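MgGH51 (Meripilus giganteus, PDB 6ZPV) probably releases terminal alpha-L-arabinofuranosyl residues from arabinose-bearing glycans, as a fungal glycoside hydrolase of family GH51. Local coordinates at residues R140-N145 / A167-V172; A35-N40 / W102-D107; N174-T179 / A193-F198; Y112-F117 / L130-Q135. All coordinates share one frame; numbering follows the deposited sequence. Where two conformers were deposited one is given.

Contact 1 of 4, residues R140-N145 / A167-V172; sequences RVLAQN and ASAPDV. With NAG (2-acetamido-2-deoxy-beta-D-glucopyranose), chain E.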
loop_
_atom_site.group_PDB
_atom_site.type_symbol
_atom_site.label_atom_id
_atom_site.label_comp_id
_atom_site.label_asym_id
_atom_site.label_seq_id
_atom_site.Cartn_x
_atom_site.Cartn_y
_atom_site.Cartn_z
ATOM N N ARG A 140 -30.959 11.176 -7.151
ATOM C CA ARG A 140 -31.990 10.156 -6.853
ATOM C C ARG A 140 -31.465 9.167 -5.823
ATOM O O ARG A 140 -30.314 8.652 -5.876
ATOM C CB ARG A 140 -32.494 9.369 -8.067
ATOM C CG ARG A 140 -33.373 10.125 -9.047
ATOM C CD ARG A 140 -34.848 10.344 -8.560
ATOM N NE ARG A 140 -35.521 11.043 -9.645
ATOM C CZ ARG A 140 -35.937 10.463 -10.786
ATOM N NH1 ARG A 140 -36.341 11.231 -11.774
ATOM N NH2 ARG A 140 -36.108 9.145 -10.917
ATOM N N VAL A 141 -32.257 8.989 -4.815
ATOM C CA VAL A 141 -31.891 8.177 -3.630
ATOM C C VAL A 141 -31.813 6.707 -4.021
ATOM O O VAL A 141 -32.773 6.191 -4.557
ATOM C CB VAL A 141 -32.855 8.434 -2.464
ATOM C CG1 VAL A 141 -32.581 7.517 -1.262
ATOM C CG2 VAL A 141 -32.831 9.918 -2.062
ATOM N N LEU A 142 -30.678 6.118 -3.642
ATOM C CA LEU A 142 -30.458 4.676 -3.838
ATOM C C LEU A 142 -30.563 3.873 -2.549
ATOM O O LEU A 142 -30.749 2.656 -2.586
ATOM C CB LEU A 142 -29.063 4.476 -4.400
ATOM C CG LEU A 142 -28.855 5.108 -5.756
ATOM C CD1 LEU A 142 -27.353 5.099 -5.998
ATOM C CD2 LEU A 142 -29.619 4.423 -6.845
ATOM N N ALA A 143 -30.365 4.502 -1.404
ATOM C CA ALA A 143 -30.468 3.853 -0.097
ATOM C C ALA A 143 -30.639 4.964 0.934
ATOM O O ALA A 143 -30.036 6.041 0.780
ATOM C CB ALA A 143 -29.222 3.051 0.306
ATOM N N GLN A 144 -31.414 4.723 1.990
ATOM C CA GLN A 144 -31.558 5.692 3.054
ATOM C C GLN A 144 -31.921 4.993 4.364
ATOM O O GLN A 144 -32.429 3.834 4.381
ATOM C CB GLN A 144 -32.590 6.768 2.708
ATOM C CG GLN A 144 -34.039 6.327 2.633
ATOM C CD GLN A 144 -34.848 7.602 2.417
ATOM O OE1 GLN A 144 -34.642 8.384 1.519
ATOM N NE2 GLN A 144 -35.673 7.924 3.382
ATOM N N ASN A 145 -31.725 5.715 5.439
ATOM C CA ASN A 145 -32.127 5.292 6.775
ATOM C C ASN A 145 -32.260 6.558 7.620
ATOM O O ASN A 145 -31.645 7.581 7.280
ATOM C CB ASN A 145 -31.118 4.307 7.377
ATOM C CG ASN A 145 -31.627 3.440 8.490
ATOM O OD1 ASN A 145 -32.692 3.715 9.080
ATOM N ND2 ASN A 145 -30.827 2.419 8.824
ATOM N N ALA A 167 -30.876 -0.575 -5.277
ATOM C CA ALA A 167 -30.420 -1.126 -6.579
ATOM C C ALA A 167 -28.910 -1.003 -6.730
ATOM O O ALA A 167 -28.550 0.127 -6.305
ATOM C CB ALA A 167 -31.097 -0.301 -7.633
ATOM N N SER A 168 -28.096 -1.919 -7.374
ATOM C CA SER A 168 -26.777 -1.302 -7.644
ATOM C C SER A 168 -26.920 -0.092 -8.568
ATOM O O SER A 168 -27.767 -0.060 -9.480
ATOM C CB SER A 168 -25.914 -2.330 -8.239
ATOM O OG SER A 168 -25.733 -3.410 -7.363
ATOM N N ALA A 169 -26.046 0.908 -8.395
ATOM C CA ALA A 169 -25.960 2.030 -9.335
ATOM C C ALA A 169 -25.288 1.615 -10.627
ATOM O O ALA A 169 -24.505 0.654 -10.659
ATOM C CB ALA A 169 -25.183 3.160 -8.711
ATOM N N PRO A 170 -25.571 2.353 -11.722
ATOM C CA PRO A 170 -24.978 1.976 -13.011
ATOM C C PRO A 170 -23.499 2.338 -13.124
ATOM O O PRO A 170 -22.830 1.869 -14.074
ATOM C CB PRO A 170 -25.797 2.774 -14.038
ATOM C CG PRO A 170 -26.314 3.971 -13.207
ATOM C CD PRO A 170 -26.583 3.411 -11.817
ATOM N N ASP A 171 -23.020 3.262 -12.280
ATOM C CA ASP A 171 -21.630 3.745 -12.310
ATOM C C ASP A 171 -21.285 4.206 -10.899
ATOM O O ASP A 171 -22.086 4.000 -9.986
ATOM C CB ASP A 171 -21.438 4.772 -13.434
ATOM C CG ASP A 171 -22.347 5.963 -13.256
ATOM O OD1 ASP A 171 -22.519 6.410 -12.096
ATOM O OD2 ASP A 171 -22.828 6.499 -14.253
ATOM N N VAL A 172 -20.128 4.802 -10.719
ATOM C CA VAL A 172 -19.676 5.262 -9.379
ATOM C C VAL A 172 -19.985 6.740 -9.135
ATOM O O VAL A 172 -19.551 7.247 -8.085
ATOM C CB VAL A 172 -18.199 4.953 -9.116
ATOM C CG1 VAL A 172 -17.934 3.456 -9.218
ATOM C CG2 VAL A 172 -17.251 5.698 -10.058
HETATM C C1 NAG E . -31.133 1.494 9.873
HETATM C C2 NAG E . -31.498 0.126 9.288
HETATM C C3 NAG E . -31.675 -0.903 10.428
HETATM C C4 NAG E . -30.462 -0.879 11.351
HETATM C C5 NAG E . -30.190 0.549 11.844
HETATM C C6 NAG E . -28.987 0.660 12.746
HETATM C C7 NAG E . -32.635 0.299 7.141
HETATM C C8 NAG E . -33.988 0.540 6.477
HETATM N N2 NAG E . -32.676 0.182 8.503
HETATM O O3 NAG E . -31.821 -2.170 9.831
HETATM O O4 NAG E . -30.728 -1.724 12.512
HETATM O O5 NAG E . -30.014 1.375 10.692
HETATM O O6 NAG E . -27.878 0.178 12.007
HETATM O O7 NAG E . -31.579 0.291 6.483
#
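Leu142 and Ala169 meet in a small apolar surface contact at the margin of a beta sandwich, where the edge strand 141-150 faces the loop that runs from strand 157-163 to strand 174-181. A single methyl does the touching: Leu142 CD1 lies against Ala169 CB at 4.0 Å. The leucine reaches it with CG beside the backbone N and anti to the carbonyl carbon (chi1 -63°), which sends the branched end across the gap to the loop. Ala167 contributes mainly backbone. Its N stands 4.2 Å from Leu142 O; that carbonyl is hydrogen-bonded to Thr166 OG1, and Leu142 and Thr166 also share a backbone bond. Asn174 and Val106 flank the methyl pair, so the two apolar groups sit beside a polar carboxamide as well as a valine. The chain turns a corner at Leu142, where a classic beta bulge sets Leu142 and Ala143 together opposite Leu134 of the adjacent strand. Beyond the bulge the strand runs on to Asn145, whose carboxamide carries an N-linked glycan: ND2 is joined covalently to C1 of the first N-acetylglucosamine at 1.4 Å. With CG anti to the backbone N (chi1 -159°), the amide is directed toward strand 157-163. There ND2 also donates to Glu162 O, and the sugar is hydrogen-bonded to Glu162 N.

Contact 2 of 4, residues A35-N40 / W102-D107; sequences AELLQN and WGIKVD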
loop_
_atom_site.group_PDB
_atom_site.type_symbol
_atom_site.label_atom_id
_atom_site.label_comp_id
_atom_site.label_asym_id
_atom_site.label_seq_id
_atom_site.Cartn_x
_atom_site.Cartn_y
_atom_site.Cartn_z
ATOM N N ALA A 35 -10.895 1.203 3.799
ATOM C CA ALA A 35 -12.233 1.089 3.140
ATOM C C ALA A 35 -13.138 2.307 3.295
ATOM O O ALA A 35 -14.187 2.333 2.646
ATOM C CB ALA A 35 -12.939 -0.142 3.673
ATOM N N GLU A 36 -12.788 3.282 4.131
ATOM C CA GLU A 36 -13.627 4.466 4.311
ATOM C C GLU A 36 -13.995 5.077 2.977
ATOM O O GLU A 36 -13.109 5.314 2.094
ATOM C CB GLU A 36 -12.862 5.491 5.157
ATOM C CG GLU A 36 -13.499 6.860 5.219
ATOM C CD GLU A 36 -14.846 6.877 5.961
ATOM O OE1 GLU A 36 -14.821 6.518 7.179
ATOM O OE2 GLU A 36 -15.873 7.196 5.345
ATOM N N LEU A 37 -15.243 5.469 2.791
ATOM C CA LEU A 37 -15.747 5.997 1.518
ATOM C C LEU A 37 -15.868 7.507 1.483
ATOM O O LEU A 37 -15.989 8.060 0.357
ATOM C CB LEU A 37 -17.143 5.370 1.261
ATOM C CG LEU A 37 -17.103 3.875 1.068
ATOM C CD1 LEU A 37 -18.490 3.265 1.056
ATOM C CD2 LEU A 37 -16.336 3.506 -0.188
ATOM N N LEU A 38 -15.897 8.180 2.617
ATOM C CA LEU A 38 -16.054 9.622 2.651
ATOM C C LEU A 38 -14.687 10.312 2.637
ATOM O O LEU A 38 -13.829 9.962 3.451
ATOM C CB LEU A 38 -16.850 10.101 3.859
ATOM C CG LEU A 38 -18.170 9.383 4.093
ATOM C CD1 LEU A 38 -18.893 9.975 5.273
ATOM C CD2 LEU A 38 -19.059 9.408 2.870
ATOM N N GLN A 39 -14.489 11.263 1.761
ATOM C CA GLN A 39 -13.245 12.040 1.669
ATOM C C GLN A 39 -13.367 13.231 2.633
ATOM O O GLN A 39 -14.422 13.819 2.766
ATOM C CB GLN A 39 -12.947 12.430 0.237
ATOM C CG GLN A 39 -11.704 13.247 0.081
ATOM C CD GLN A 39 -11.271 13.498 -1.342
ATOM O OE1 GLN A 39 -12.070 13.314 -2.348
ATOM N NE2 GLN A 39 -10.090 13.979 -1.497
ATOM N N ASN A 40 -12.274 13.584 3.294
ATOM C CA ASN A 40 -12.289 14.725 4.219
ATOM C C ASN A 40 -13.387 14.505 5.287
ATOM O O ASN A 40 -14.190 15.420 5.591
ATOM C CB ASN A 40 -12.440 16.054 3.456
ATOM C CG ASN A 40 -12.328 17.296 4.314
ATOM O OD1 ASN A 40 -11.667 17.274 5.381
ATOM N ND2 ASN A 40 -12.902 18.409 3.823
ATOM N N TRP A 102 -13.660 10.643 -5.513
ATOM C CA TRP A 102 -14.004 10.609 -6.955
ATOM C C TRP A 102 -15.066 9.521 -7.254
ATOM O O TRP A 102 -15.039 8.862 -8.291
ATOM C CB TRP A 102 -12.745 10.499 -7.845
ATOM C CG TRP A 102 -11.834 11.636 -7.560
ATOM C CD1 TRP A 102 -11.870 12.870 -8.082
ATOM C CD2 TRP A 102 -10.812 11.664 -6.550
ATOM N NE1 TRP A 102 -10.934 13.681 -7.488
ATOM C CE2 TRP A 102 -10.295 12.957 -6.534
ATOM C CE3 TRP A 102 -10.250 10.713 -5.681
ATOM C CZ2 TRP A 102 -9.348 13.367 -5.590
ATOM C CZ3 TRP A 102 -9.310 11.097 -4.767
ATOM C CH2 TRP A 102 -8.881 12.427 -4.710
ATOM N N GLY A 103 -16.055 9.410 -6.348
ATOM C CA GLY A 103 -17.161 8.480 -6.517
ATOM C C GLY A 103 -17.357 7.577 -5.351
ATOM O O GLY A 103 -16.478 7.491 -4.430
ATOM N N ILE A 104 -18.444 6.817 -5.356
ATOM C CA ILE A 104 -18.782 5.799 -4.363
ATOM C C ILE A 104 -19.456 4.680 -5.103
ATOM O O ILE A 104 -20.474 4.925 -5.748
ATOM C CB ILE A 104 -19.642 6.320 -3.198
ATOM C CG1 ILE A 104 -19.042 7.541 -2.512
ATOM C CG2 ILE A 104 -19.972 5.178 -2.259
ATOM C CD1 ILE A 104 -19.889 8.133 -1.382
ATOM N N LYS A 105 -18.960 3.479 -4.962
ATOM C CA LYS A 105 -19.609 2.295 -5.521
ATOM C C LYS A 105 -20.794 1.897 -4.655
ATOM O O LYS A 105 -20.610 1.660 -3.440
ATOM C CB LYS A 105 -18.637 1.138 -5.651
ATOM C CG LYS A 105 -19.246 -0.157 -6.089
ATOM C CD LYS A 105 -18.176 -1.221 -6.363
ATOM C CE LYS A 105 -18.695 -2.616 -6.459
ATOM N NZ LYS A 105 -17.580 -3.534 -6.821
ATOM N N VAL A 106 -21.962 1.814 -5.276
ATOM C CA VAL A 106 -23.238 1.462 -4.628
ATOM C C VAL A 106 -23.691 0.117 -5.153
ATOM O O VAL A 106 -24.066 0.035 -6.340
ATOM C CB VAL A 106 -24.313 2.538 -4.835
ATOM C CG1 VAL A 106 -25.617 2.168 -4.149
ATOM C CG2 VAL A 106 -23.778 3.897 -4.305
ATOM N N ASP A 107 -23.572 -0.912 -4.324
ATOM C CA ASP A 107 -23.818 -2.332 -4.703
ATOM C C ASP A 107 -24.915 -2.903 -3.809
ATOM O O ASP A 107 -24.801 -2.854 -2.574
ATOM C CB ASP A 107 -22.493 -3.093 -4.574
ATOM C CG ASP A 107 -22.576 -4.517 -5.099
ATOM O OD1 ASP A 107 -23.455 -5.253 -4.702
ATOM O OD2 ASP A 107 -21.706 -4.838 -5.911
HETATM O O HOH W 1 -15.251 7.006 -2.043
#
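The indole of Trp102 receives the carboxamide end of Gln39 over one face, offset toward the rim beside CH2, with the amide and ring planes 58° apart. An extended side chain, CG anti to the backbone N (chi1 179°), brings the glutamine that far. The contact joins two loops: 35-40, which follows helix 29-33 and precedes the first strand of the beta sandwich, 57-60, and 102-107, which crosses between the two sheets of that sandwich. Trp102 also touches Asn487 and Ser488, and a bound N-acetylglucosamine lies about 4 Å from its side chain. Further along, Leu37 and Ile104 supply the apolar part, with Leu37 CD1 4.1 Å from Ile104 CG2. The backbones themselves do not bond directly. Instead one water donates to both carbonyls, at 2.7 Å from Leu37 O and 2.7 Å from Gly103 O, bridging the loops between the two side-chain contacts. Glu36 ties segment 35-40 to its surroundings: OE1 forms a salt bridge with Arg41 and a hydrogen bond with Ser196 OG. The other oxygen, OE2, accepts from Leu197 N and, within the segment, through its anti lone pair from Leu38 N at 2.9 Å with an N-H...O angle of 163°.

Contact 3 of 4, residues N174-T179 / A193-F198; sequences NSFFVT and AMFSLF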
loop_
_atom_site.group_PDB
_atom_site.type_symbol
_atom_site.label_atom_id
_atom_site.label_comp_id
_atom_site.label_asym_id
_atom_site.label_seq_id
_atom_site.Cartn_x
_atom_site.Cartn_y
_atom_site.Cartn_z
ATOM N N ASN A 174 -21.950 8.648 -7.565
ATOM C CA ASN A 174 -22.892 8.659 -6.439
ATOM C C ASN A 174 -22.233 9.371 -5.240
ATOM O O ASN A 174 -21.004 9.423 -5.166
ATOM C CB ASN A 174 -23.255 7.234 -6.037
ATOM C CG ASN A 174 -23.578 6.388 -7.239
ATOM O OD1 ASN A 174 -24.563 6.711 -7.940
ATOM N ND2 ASN A 174 -22.777 5.357 -7.525
ATOM N N SER A 175 -23.074 9.837 -4.326
ATOM C CA SER A 175 -22.635 10.557 -3.124
ATOM C C SER A 175 -23.374 10.062 -1.879
ATOM O O SER A 175 -24.529 9.589 -1.961
ATOM C CB SER A 175 -22.850 12.023 -3.278
ATOM O OG SER A 175 -22.001 12.603 -4.249
ATOM N N PHE A 176 -22.686 10.162 -0.753
ATOM C CA PHE A 176 -23.322 10.057 0.555
ATOM C C PHE A 176 -24.090 11.347 0.835
ATOM O O PHE A 176 -23.637 12.429 0.425
ATOM C CB PHE A 176 -22.240 9.869 1.594
ATOM C CG PHE A 176 -22.696 9.859 3.030
ATOM C CD1 PHE A 176 -23.446 8.785 3.520
ATOM C CD2 PHE A 176 -22.368 10.876 3.896
ATOM C CE1 PHE A 176 -23.888 8.737 4.825
ATOM C CE2 PHE A 176 -22.773 10.805 5.250
ATOM C CZ PHE A 176 -23.539 9.770 5.698
ATOM N N PHE A 177 -25.215 11.262 1.531
ATOM C CA PHE A 177 -25.974 12.463 1.895
ATOM C C PHE A 177 -26.453 12.372 3.340
ATOM O O PHE A 177 -26.661 11.273 3.909
ATOM C CB PHE A 177 -27.175 12.697 0.969
ATOM C CG PHE A 177 -28.339 11.754 1.087
ATOM C CD1 PHE A 177 -29.292 11.917 2.077
ATOM C CD2 PHE A 177 -28.488 10.712 0.190
ATOM C CE1 PHE A 177 -30.376 11.042 2.135
ATOM C CE2 PHE A 177 -29.580 9.870 0.243
ATOM C CZ PHE A 177 -30.558 10.046 1.243
ATOM N N VAL A 178 -26.682 13.561 3.890
ATOM C CA VAL A 178 -27.365 13.804 5.170
ATOM C C VAL A 178 -28.404 14.875 4.906
ATOM O O VAL A 178 -28.045 15.938 4.363
ATOM C CB VAL A 178 -26.386 14.250 6.259
ATOM C CG1 VAL A 178 -27.105 14.554 7.554
ATOM C CG2 VAL A 178 -25.287 13.228 6.457
ATOM N N THR A 179 -29.660 14.644 5.253
ATOM C CA THR A 179 -30.718 15.665 5.104
ATOM C C THR A 179 -31.605 15.697 6.342
ATOM O O THR A 179 -31.826 14.689 7.027
ATOM C CB THR A 179 -31.554 15.429 3.844
ATOM O OG1 THR A 179 -32.224 14.180 3.872
ATOM C CG2 THR A 179 -30.757 15.555 2.589
ATOM N N ALA A 193 -19.527 16.426 13.123
ATOM C CA ALA A 193 -18.109 16.067 13.141
ATOM C C ALA A 193 -17.981 14.575 12.895
ATOM O O ALA A 193 -18.930 13.817 13.115
ATOM C CB ALA A 193 -17.449 16.460 14.465
ATOM N N MET A 194 -16.758 14.168 12.528
ATOM C CA MET A 194 -16.389 12.736 12.516
ATOM C C MET A 194 -17.447 11.896 11.793
ATOM O O MET A 194 -18.036 10.964 12.347
ATOM C CB MET A 194 -16.123 12.234 13.944
ATOM C CG MET A 194 -15.484 10.892 14.097
ATOM S SD MET A 194 -13.917 10.646 13.207
ATOM C CE MET A 194 -14.455 9.617 11.828
ATOM N N PHE A 195 -17.593 12.161 10.505
ATOM C CA PHE A 195 -18.440 11.322 9.636
ATOM C C PHE A 195 -17.706 10.072 9.218
ATOM O O PHE A 195 -16.478 10.063 9.109
ATOM C CB PHE A 195 -18.780 12.103 8.368
ATOM C CG PHE A 195 -19.637 13.332 8.543
ATOM C CD1 PHE A 195 -21.027 13.233 8.453
ATOM C CD2 PHE A 195 -19.101 14.591 8.719
ATOM C CE1 PHE A 195 -21.859 14.353 8.510
ATOM C CE2 PHE A 195 -19.932 15.718 8.790
ATOM C CZ PHE A 195 -21.292 15.601 8.692
ATOM N N SER A 196 -18.469 9.042 8.857
ATOM C CA SER A 196 -17.855 7.834 8.305
ATOM C C SER A 196 -18.873 7.024 7.497
ATOM O O SER A 196 -20.041 6.918 7.915
ATOM C CB SER A 196 -17.287 6.967 9.423
ATOM O OG SER A 196 -16.681 5.766 8.935
ATOM N N LEU A 197 -18.436 6.423 6.402
ATOM C CA LEU A 197 -19.229 5.463 5.670
ATOM C C LEU A 197 -18.338 4.316 5.225
ATOM O O LEU A 197 -17.378 4.548 4.475
ATOM C CB LEU A 197 -19.918 6.100 4.448
ATOM C CG LEU A 197 -20.839 5.166 3.672
ATOM C CD1 LEU A 197 -22.104 4.843 4.421
ATOM C CD2 LEU A 197 -21.184 5.721 2.301
ATOM N N PHE A 198 -18.652 3.117 5.687
ATOM C CA PHE A 198 -17.891 1.914 5.309
ATOM C C PHE A 198 -18.730 0.932 4.536
ATOM O O PHE A 198 -19.898 0.692 4.902
ATOM C CB PHE A 198 -17.324 1.171 6.536
ATOM C CG PHE A 198 -15.950 1.607 6.962
ATOM C CD1 PHE A 198 -15.721 2.884 7.447
ATOM C CD2 PHE A 198 -14.869 0.778 6.873
ATOM C CE1 PHE A 198 -14.450 3.286 7.817
ATOM C CE2 PHE A 198 -13.599 1.157 7.233
ATOM C CZ PHE A 198 -13.420 2.439 7.729
#
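Phe176 sits between two side chains of the facing strand. Its CD1 lies 4.0 Å from Leu197 CD2, while on the other side of the ring CE2 comes within 4.4 Å of Phe195 CD1. The Phe195 atom lies at the edge of the Phe176 ring, near its plane, whereas Phe195 itself is met obliquely, so the two rings neither lie flat on each other nor form a regular stack. Val178, two residues on, completes the set with CG2 4.2 Å from Phe195 CE1. Both partners of Phe195 therefore come from one strand, and both meet it along CD1 and CE1. The Phe176 torsion, with CG anti to the backbone N (chi1 175°), goes with a ring that puts CD1 at Leu197 and the opposite corner, CE2, at Phe195. No hydrogen bond joins the two strands, and all four residues are buried. Further out, Leu38 packs on Phe176, Ala114 on Leu197 and Leu116 on Phe195, and Trp57 meets Phe195 with the ring planes at about 45°. The strands are held by their own sheets: 174-181 bonds through its backbone to 93-98 and 127-136, and 189-198 lies between 80-85 and 112-119 in the other sheet. Alternation turns Phe176 and Val178 inward from one side, Phe195 and Leu197 from the other. With the axes 9.6 Å apart at their closest and the chain directions 134° apart, this is the face-to-face packing of two antiparallel sheets in a beta sandwich.

Contact 4 of 4, residues Y112-F117 / L130-Q135; sequences YKASLF and LTVGLQ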
loop_
_atom_site.group_PDB
_atom_site.type_symbol
_atom_site.label_atom_id
_atom_site.label_comp_id
_atom_site.label_asym_id
_atom_site.label_seq_id
_atom_site.Cartn_x
_atom_site.Cartn_y
_atom_site.Cartn_z
ATOM N N TYR A 112 -23.826 -1.189 4.182
ATOM C CA TYR A 112 -22.917 -0.078 4.536
ATOM C C TYR A 112 -23.212 0.352 5.948
ATOM O O TYR A 112 -24.345 0.275 6.425
ATOM C CB TYR A 112 -23.081 1.104 3.588
ATOM C CG TYR A 112 -22.825 0.815 2.137
ATOM C CD1 TYR A 112 -23.710 0.101 1.357
ATOM C CD2 TYR A 112 -21.669 1.275 1.506
ATOM C CE1 TYR A 112 -23.496 -0.137 0.018
ATOM C CE2 TYR A 112 -21.413 1.011 0.156
ATOM C CZ TYR A 112 -22.349 0.332 -0.590
ATOM O OH TYR A 112 -22.134 0.063 -1.940
ATOM N N LYS A 113 -22.175 0.820 6.627
ATOM C CA LYS A 113 -22.249 1.398 7.989
ATOM C C LYS A 113 -21.991 2.887 7.926
ATOM O O LYS A 113 -20.862 3.287 7.623
ATOM C CB LYS A 113 -21.341 0.698 8.953
ATOM C CG LYS A 113 -21.685 -0.766 9.242
ATOM C CD LYS A 113 -20.654 -1.353 10.204
ATOM C CE LYS A 113 -20.979 -2.660 10.866
ATOM N NZ LYS A 113 -22.242 -3.212 10.376
ATOM N N ALA A 114 -23.002 3.711 8.178
ATOM C CA ALA A 114 -22.864 5.177 8.223
ATOM C C ALA A 114 -22.819 5.617 9.676
ATOM O O ALA A 114 -23.582 5.086 10.524
ATOM C CB ALA A 114 -24.039 5.834 7.554
ATOM N N SER A 115 -22.032 6.619 9.979
ATOM C CA SER A 115 -22.066 7.212 11.315
ATOM C C SER A 115 -21.645 8.689 11.210
ATOM O O SER A 115 -20.980 9.142 10.260
ATOM C CB SER A 115 -21.228 6.439 12.267
ATOM O OG SER A 115 -19.841 6.497 11.932
ATOM N N LEU A 116 -21.987 9.425 12.254
ATOM C CA LEU A 116 -21.642 10.834 12.393
ATOM C C LEU A 116 -21.835 11.244 13.843
ATOM O O LEU A 116 -22.521 10.543 14.595
ATOM C CB LEU A 116 -22.433 11.716 11.439
ATOM C CG LEU A 116 -23.960 11.694 11.568
ATOM C CD1 LEU A 116 -24.470 12.530 12.745
ATOM C CD2 LEU A 116 -24.613 12.190 10.304
ATOM N N PHE A 117 -21.281 12.379 14.215
ATOM C CA PHE A 117 -21.573 13.057 15.480
ATOM C C PHE A 117 -22.275 14.347 15.166
ATOM O O PHE A 117 -21.887 15.060 14.208
ATOM C CB PHE A 117 -20.298 13.268 16.281
ATOM C CG PHE A 117 -19.702 12.044 16.913
ATOM C CD1 PHE A 117 -18.988 11.132 16.134
ATOM C CD2 PHE A 117 -19.840 11.779 18.254
ATOM C CE1 PHE A 117 -18.423 9.991 16.699
ATOM C CE2 PHE A 117 -19.304 10.644 18.808
ATOM C CZ PHE A 117 -18.604 9.755 18.028
ATOM N N LEU A 130 -33.526 12.792 11.028
ATOM C CA LEU A 130 -32.233 12.997 10.352
ATOM C C LEU A 130 -32.099 11.791 9.434
ATOM O O LEU A 130 -32.120 10.618 9.938
ATOM C CB LEU A 130 -31.162 13.085 11.423
ATOM C CG LEU A 130 -29.687 13.224 11.056
ATOM C CD1 LEU A 130 -29.126 12.180 10.125
ATOM C CD2 LEU A 130 -29.186 14.597 10.753
ATOM N N THR A 131 -31.993 11.998 8.134
ATOM C CA THR A 131 -31.861 10.945 7.138
ATOM C C THR A 131 -30.418 10.937 6.633
ATOM O O THR A 131 -29.849 11.966 6.318
ATOM C CB THR A 131 -32.835 11.155 5.985
ATOM O OG1 THR A 131 -34.171 11.154 6.532
ATOM C CG2 THR A 131 -32.777 10.042 4.955
ATOM N N VAL A 132 -29.842 9.745 6.518
ATOM C CA VAL A 132 -28.559 9.550 5.838
ATOM C C VAL A 132 -28.787 8.580 4.671
ATOM O O VAL A 132 -29.747 7.770 4.688
ATOM C CB VAL A 132 -27.459 9.042 6.776
ATOM C CG1 VAL A 132 -27.326 9.936 7.973
ATOM C CG2 VAL A 132 -27.616 7.588 7.201
ATOM N N GLY A 133 -27.927 8.617 3.688
ATOM C CA GLY A 133 -28.104 7.711 2.553
ATOM C C GLY A 133 -27.099 7.873 1.483
ATOM O O GLY A 133 -26.054 8.527 1.624
ATOM N N LEU A 134 -27.375 7.147 0.384
ATOM C CA LEU A 134 -26.603 7.208 -0.851
ATOM C C LEU A 134 -27.551 7.670 -1.992
ATOM O O LEU A 134 -28.679 7.185 -2.034
ATOM C CB LEU A 134 -26.001 5.836 -1.159
ATOM C CG LEU A 134 -24.834 5.467 -0.264
ATOM C CD1 LEU A 134 -24.648 3.936 -0.236
ATOM C CD2 LEU A 134 -23.558 6.141 -0.755
ATOM N N GLN A 135 -27.063 8.571 -2.840
ATOM C CA GLN A 135 -27.831 9.060 -3.987
ATOM C C GLN A 135 -26.931 9.029 -5.209
ATOM O O GLN A 135 -25.723 9.191 -5.113
ATOM C CB GLN A 135 -28.410 10.447 -3.690
ATOM C CG GLN A 135 -27.351 11.526 -3.509
ATOM C CD GLN A 135 -27.963 12.893 -3.376
ATOM O OE1 GLN A 135 -28.820 13.115 -2.551
ATOM N NE2 GLN A 135 -27.495 13.833 -4.205
#
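Val132, Leu116 and Leu134 give up the most surface here, and Val132 stands at the middle of the group. Its two methyls serve different partners: CG2 touches Ala114 CB at 4.0 Å, and CG1 reaches Leu116 CD2 at 4.2 Å. CG2 is the branch placed between the backbone N and the carbonyl carbon, while CG1 (chi1 -54°) lies beside the backbone N and anti to the carbonyl carbon; with the methyls on separate partners, the valine spans two successive inward positions of the opposing strand. Strands 112-119 and 127-136 belong to different five-stranded antiparallel sheets of one beta sandwich, and their axes approach to 8.4 Å. Contact is made by side chains alone, with no backbone bond between the two. Leu134 uses one methyl on an aromatic ring: CD1 stands 4.1 Å from the centroid of Tyr112, only 3° off the ring normal, a CH-pi contact almost exactly over the centre of the face. The phenol is pinned at its far end, where Tyr112 OH is hydrogen-bonded to both Lys105 O and Asp107 N, which probably limits how far the ring can shift beneath the methyl. At the other end of the contact, Leu116 also packs on Ile159 of the neighbouring strand 157-163.

From the N terminus, 61 residues separate segment 35-40 from 102-107, with which it closes contact 2. Three shorter loops then follow in series, none nested or crossing: contact 4 spans 12 intervening residues, contact 1 spans 21 and contact 3 spans 13. Contacts 3 and 4 lie closest, their centres about 5 Å apart, because strand 174-181 neighbours 127-136 in one sheet and 189-198 neighbours 112-119 in the other; both lie in the interior between the two sheets. Contact 1 adds the edge strand 141-150 and its flanking loop, which bonds by backbone to segment 102-107 through Val172 to Ile104 and Ala169 to Val106. Contact 2 joins the loop after helix 29-33 to the loop that connects the two sheets.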